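Local coordinates for protein CsuC (Acinetobacter baumannii, PDB 6FJY) that acts as a chaperone of the archaic chaperone-usher Csu pilus, binding the tip adhesin CsuE before assembly, probably by donor-strand complementation in the periplasm, at residues I35-W40 and L72-S77; V78-P81 and E85-Y88. All blocks are in the same frame, centred on the assembly; numbering follows the deposited sequence.

Contact 1. Residues I35-W40 and L72-S77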
loop_
_atom_site.group_PDB
_atom_site.type_symbol
_atom_site.label_atom_id
_atom_site.label_comp_id
_atom_site.label_asym_id
_atom_site.label_seq_id
_atom_site.Cartn_x
_atom_site.Cartn_y
_atom_site.Cartn_z
ATOM N N ILE A 35 -6.845 -13.746 -8.211
ATOM C CA ILE A 35 -7.186 -12.349 -7.976
ATOM C C ILE A 35 -8.590 -12.101 -8.502
ATOM O O ILE A 35 -8.886 -12.424 -9.654
ATOM C CB ILE A 35 -6.182 -11.403 -8.656
ATOM C CG1 ILE A 35 -4.759 -11.703 -8.177
ATOM C CG2 ILE A 35 -6.505 -9.977 -8.330
ATOM C CD1 ILE A 35 -3.995 -12.662 -9.082
ATOM N N ARG A 36 -9.460 -11.557 -7.657
ATOM C CA ARG A 36 -10.792 -11.124 -8.066
ATOM C C ARG A 36 -11.076 -9.742 -7.486
ATOM O O ARG A 36 -10.509 -9.354 -6.465
ATOM C CB ARG A 36 -11.873 -12.110 -7.613
ATOM C CG ARG A 36 -11.877 -13.432 -8.384
ATOM C CD ARG A 36 -12.816 -14.435 -7.750
ATOM N NE ARG A 36 -12.351 -14.855 -6.432
ATOM C CZ ARG A 36 -13.046 -15.632 -5.607
ATOM N NH1 ARG A 36 -14.250 -16.067 -5.959
ATOM N NH2 ARG A 36 -12.545 -15.966 -4.426
ATOM N N VAL A 37 -11.939 -8.978 -8.153
ATOM C CA VAL A 37 -12.321 -7.661 -7.651
ATOM C C VAL A 37 -13.842 -7.598 -7.596
ATOM O O VAL A 37 -14.517 -7.797 -8.610
ATOM C CB VAL A 37 -11.749 -6.508 -8.495
ATOM C CG1 VAL A 37 -12.170 -5.152 -7.910
ATOM C CG2 VAL A 37 -10.246 -6.604 -8.554
ATOM N N PHE A 38 -14.370 -7.292 -6.425
ATOM C CA PHE A 38 -15.797 -7.231 -6.181
ATOM C C PHE A 38 -16.211 -5.796 -5.906
ATOM O O PHE A 38 -15.449 -5.010 -5.342
ATOM C CB PHE A 38 -16.189 -8.116 -4.991
ATOM C CG PHE A 38 -15.991 -9.586 -5.237
ATOM C CD1 PHE A 38 -17.003 -10.351 -5.796
ATOM C CD2 PHE A 38 -14.785 -10.201 -4.934
ATOM C CE1 PHE A 38 -16.822 -11.700 -6.024
ATOM C CE2 PHE A 38 -14.602 -11.551 -5.157
ATOM C CZ PHE A 38 -15.616 -12.299 -5.706
ATOM N N LYS A 39 -17.425 -5.462 -6.328
ATOM C CA LYS A 39 -18.007 -4.182 -5.978
ATOM C C LYS A 39 -18.529 -4.266 -4.554
ATOM O O LYS A 39 -19.049 -5.300 -4.125
ATOM C CB LYS A 39 -19.121 -3.806 -6.944
ATOM C CG LYS A 39 -19.412 -2.316 -7.000
ATOM C CD LYS A 39 -20.176 -1.960 -8.271
ATOM C CE LYS A 39 -20.353 -0.451 -8.425
ATOM N NZ LYS A 39 -21.062 -0.103 -9.702
ATOM N N TRP A 40 -18.332 -3.184 -3.809
ATOM C CA TRP A 40 -18.569 -3.130 -2.375
ATOM C C TRP A 40 -19.597 -2.045 -2.090
ATOM O O TRP A 40 -19.376 -0.878 -2.425
ATOM C CB TRP A 40 -17.250 -2.856 -1.657
ATOM C CG TRP A 40 -17.305 -2.709 -0.178
ATOM C CD1 TRP A 40 -18.301 -3.087 0.658
ATOM C CD2 TRP A 40 -16.285 -2.118 0.645
ATOM N NE1 TRP A 40 -17.970 -2.769 1.960
ATOM C CE2 TRP A 40 -16.735 -2.177 1.975
ATOM C CE3 TRP A 40 -15.035 -1.554 0.377
ATOM C CZ2 TRP A 40 -15.990 -1.685 3.041
ATOM C CZ3 TRP A 40 -14.294 -1.055 1.434
ATOM C CH2 TRP A 40 -14.778 -1.129 2.757
ATOM N N LEU A 72 0.191 -6.720 -10.397
ATOM C CA LEU A 72 -1.245 -6.900 -10.535
ATOM C C LEU A 72 -1.813 -5.569 -11.013
ATOM O O LEU A 72 -1.817 -4.582 -10.274
ATOM C CB LEU A 72 -1.867 -7.354 -9.219
ATOM C CG LEU A 72 -3.392 -7.264 -9.065
ATOM C CD1 LEU A 72 -4.144 -8.055 -10.147
ATOM C CD2 LEU A 72 -3.781 -7.749 -7.683
ATOM N N ARG A 73 -2.221 -5.539 -12.269
ATOM C CA ARG A 73 -2.781 -4.357 -12.900
ATOM C C ARG A 73 -4.279 -4.309 -12.620
ATOM O O ARG A 73 -4.991 -5.292 -12.861
ATOM C CB ARG A 73 -2.519 -4.421 -14.402
ATOM C CG ARG A 73 -2.394 -3.119 -15.110
ATOM C CD ARG A 73 -2.124 -3.368 -16.583
ATOM N NE ARG A 73 -0.699 -3.478 -16.870
ATOM C CZ ARG A 73 0.121 -2.441 -16.991
ATOM N NH1 ARG A 73 -0.342 -1.206 -16.841
ATOM N NH2 ARG A 73 1.404 -2.643 -17.262
ATOM N N LEU A 74 -4.746 -3.191 -12.076
ATOM C CA LEU A 74 -6.171 -2.949 -11.863
ATOM C C LEU A 74 -6.597 -1.819 -12.788
ATOM O O LEU A 74 -6.242 -0.660 -12.558
ATOM C CB LEU A 74 -6.467 -2.607 -10.409
ATOM C CG LEU A 74 -5.929 -3.604 -9.396
ATOM C CD1 LEU A 74 -6.224 -3.131 -8.004
ATOM C CD2 LEU A 74 -6.581 -4.955 -9.650
ATOM N N THR A 75 -7.358 -2.159 -13.828
ATOM C CA THR A 75 -7.683 -1.243 -14.915
ATOM C C THR A 75 -9.184 -0.990 -14.972
ATOM O O THR A 75 -9.978 -1.938 -14.928
ATOM C CB THR A 75 -7.195 -1.798 -16.258
ATOM O OG1 THR A 75 -5.797 -2.082 -16.172
ATOM C CG2 THR A 75 -7.409 -0.787 -17.368
ATOM N N LYS A 76 -9.564 0.287 -15.092
ATOM C CA LYS A 76 -10.964 0.670 -15.268
ATOM C C LYS A 76 -11.429 0.333 -16.677
ATOM O O LYS A 76 -10.804 0.746 -17.658
ATOM C CB LYS A 76 -11.173 2.160 -15.005
ATOM C CG LYS A 76 -10.778 2.603 -13.641
ATOM C CD LYS A 76 -11.139 4.053 -13.376
ATOM C CE LYS A 76 -10.500 5.017 -14.322
ATOM N NZ LYS A 76 -10.634 6.380 -13.736
ATOM N N SER A 77 -12.505 -0.439 -16.781
ATOM C CA SER A 77 -13.061 -0.766 -18.091
ATOM C C SER A 77 -13.874 0.379 -18.667
ATOM O O SER A 77 -13.985 0.511 -19.892
ATOM C CB SER A 77 -13.959 -1.991 -17.988
ATOM O OG SER A 77 -15.131 -1.640 -17.263
#

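Contact 2. Residues V78-P81 and E85-Y88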
loop_
_atom_site.group_PDB
_atom_site.type_symbol
_atom_site.label_atom_id
_atom_site.label_comp_id
_atom_site.label_asym_id
_atom_site.label_seq_id
_atom_site.Cartn_x
_atom_site.Cartn_y
_atom_site.Cartn_z
ATOM N N VAL A 78 -14.484 1.180 -17.796
ATOM C CA VAL A 78 -15.323 2.302 -18.179
ATOM C C VAL A 78 -15.009 3.451 -17.228
ATOM O O VAL A 78 -14.358 3.274 -16.199
ATOM C CB VAL A 78 -16.827 1.947 -18.133
ATOM C CG1 VAL A 78 -17.143 0.786 -19.076
ATOM C CG2 VAL A 78 -17.243 1.601 -16.714
ATOM N N ASN A 79 -15.468 4.644 -17.592
ATOM C CA ASN A 79 -15.289 5.807 -16.736
ATOM C C ASN A 79 -16.428 5.925 -15.736
ATOM O O ASN A 79 -17.580 5.597 -16.028
ATOM C CB ASN A 79 -15.160 7.070 -17.581
ATOM C CG ASN A 79 -13.871 7.085 -18.387
ATOM O OD1 ASN A 79 -12.784 6.896 -17.835
ATOM N ND2 ASN A 79 -13.989 7.261 -19.700
ATOM N N LEU A 80 -16.089 6.399 -14.556
ATOM C CA LEU A 80 -16.984 6.487 -13.417
ATOM C C LEU A 80 -17.740 7.808 -13.418
ATOM O O LEU A 80 -17.294 8.790 -14.021
ATOM C CB LEU A 80 -16.180 6.327 -12.126
ATOM C CG LEU A 80 -15.349 5.039 -12.180
ATOM C CD1 LEU A 80 -14.247 5.032 -11.135
ATOM C CD2 LEU A 80 -16.250 3.803 -12.069
ATOM N N PRO A 81 -18.897 7.862 -12.755
ATOM C CA PRO A 81 -19.642 9.125 -12.683
ATOM C C PRO A 81 -18.820 10.212 -12.017
ATOM O O PRO A 81 -17.996 9.957 -11.136
ATOM C CB PRO A 81 -20.872 8.770 -11.841
ATOM C CG PRO A 81 -20.992 7.286 -11.955
ATOM C CD PRO A 81 -19.610 6.766 -12.073
ATOM N N GLU A 85 -16.969 8.430 -5.466
ATOM C CA GLU A 85 -16.005 7.455 -4.979
ATOM C C GLU A 85 -16.642 6.067 -5.018
ATOM O O GLU A 85 -17.540 5.767 -4.222
ATOM C CB GLU A 85 -15.569 7.809 -3.560
ATOM C CG GLU A 85 -14.600 6.808 -2.949
ATOM C CD GLU A 85 -14.280 7.121 -1.525
ATOM O OE1 GLU A 85 -15.175 6.930 -0.666
ATOM O OE2 GLU A 85 -13.140 7.577 -1.255
ATOM N N GLN A 86 -16.165 5.221 -5.931
ATOM C CA GLN A 86 -16.632 3.841 -6.046
ATOM C C GLN A 86 -15.765 2.920 -5.192
ATOM O O GLN A 86 -14.529 3.008 -5.214
ATOM C CB GLN A 86 -16.602 3.352 -7.494
ATOM C CG GLN A 86 -17.394 4.177 -8.469
ATOM C CD GLN A 86 -18.898 4.046 -8.292
ATOM O OE1 GLN A 86 -19.383 3.202 -7.538
ATOM N NE2 GLN A 86 -19.640 4.889 -8.993
ATOM N N SER A 87 -16.423 2.041 -4.448
ATOM C CA SER A 87 -15.776 1.160 -3.494
ATOM C C SER A 87 -15.740 -0.257 -4.046
ATOM O O SER A 87 -16.689 -0.706 -4.692
ATOM C CB SER A 87 -16.519 1.187 -2.162
ATOM O OG SER A 87 -16.662 2.525 -1.716
ATOM N N TYR A 88 -14.636 -0.952 -3.802
ATOM C CA TYR A 88 -14.453 -2.314 -4.268
ATOM C C TYR A 88 -13.651 -3.070 -3.217
ATOM O O TYR A 88 -12.999 -2.469 -2.359
ATOM C CB TYR A 88 -13.700 -2.358 -5.601
ATOM C CG TYR A 88 -14.303 -1.554 -6.711
ATOM C CD1 TYR A 88 -14.003 -0.199 -6.845
ATOM C CD2 TYR A 88 -15.131 -2.142 -7.656
ATOM C CE1 TYR A 88 -14.530 0.551 -7.867
ATOM C CE2 TYR A 88 -15.661 -1.393 -8.693
ATOM C CZ TYR A 88 -15.360 -0.043 -8.786
ATOM O OH TYR A 88 -15.888 0.704 -9.802
#

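Contact 1. Residues I35-W40 and L72-S77
Ile35 and Leu72 meet through their methyl ends, and Leu72 is the side chain to follow outward. Its CB lies short of the partner. The first approach is made by Leu72 CG, 4.2 Å from Ile35 CG2. The branch then straddles that methyl: Leu72 CD1 comes to 3.5 Å from Ile35 CG2, and Leu72 CD2 sits almost as near, at 3.6 Å from Ile35 CG2. Leu72 CD2 also reaches the other arm, 4.1 Å from Ile35 CG1. With chi1 at 165°, Leu72 CG is swung opposite its own amide nitrogen, and the chain runs out toward the 35-40 strand, the two side chains passing in opposite directions.

Strands 31-41 and 69-76 face each other here across the interior of the Ig-like β-sandwich of the PapD-type N-terminal domain. Their backbones are too far apart to pair, with Ile35 CA and Leu72 CA 8.5 Å apart, so the strands meet through their hydrocarbon side chains.

Two residues further along both strands, the contact thins to a single pair of methyls, Val37 CG2 and Leu74 CD2, at 4.2 Å. Leu74 does not start out straight at its partner; its branched end closes the distance and meets Val37 at a slant. All four residues are buried. Pro57 of strand 55-64 packs on Ile35, Leu72 and Leu74, while Leu120 of strand 109-123 touches both Val37 and Leu74.

Contact 2. Residues V78-P81 and E85-Y88
Leu80 lies against Gln86 and Tyr88 where the connection between strands 69-76 and 85-95 of the Ig-like N-terminal domain folds back over the second of them. The apolar part is carried by one methyl. Leu80 CD2 rests on the aliphatic stem of Gln86, 3.8 Å from Gln86 CG, as the two side chains run past each other in opposite senses. Leu80 is buried, and its side chain also touches Ala122 of strand 109-123.

Contacts between carbon and polar groups make up the rest. The same Leu80 CD2 is 3.9 Å from Tyr88 OH, a packing contact; the hydroxyl has its hydrogen bond elsewhere, with Glu54 OE1. Gln86 bends at its second torsion (chi2 -71°), which turns the amide away from the line of its stem and over to the exposed Pro81. There the side chain crosses the pyrrolidine ring at about a right angle. Gln86 NE2 lies in van der Waals contact with two ring carbons, 4.0 Å from Pro81 CG and 3.6 Å from Pro81 CD.

How the contacts relate
Contact 1 is wholly buried and purely aliphatic, methyl against methyl between two strands distant in sequence. Contact 2 is local and only partly buried: it joins a loop to the strand that follows it, and its chemistry grades from a leucine in the interior to an amide against a proline at the surface. They come in series along the chain, since strand 69-76 of contact 1 leads into the loop of contact 2. Their centres lie about 11 Å apart, and strands 31-41 and 85-95, neighbours in one sheet, join them directly: Trp40 N and Ser87 O are 3.1 Å apart, a probable hydrogen bond, and Tyr88 packs on Val37.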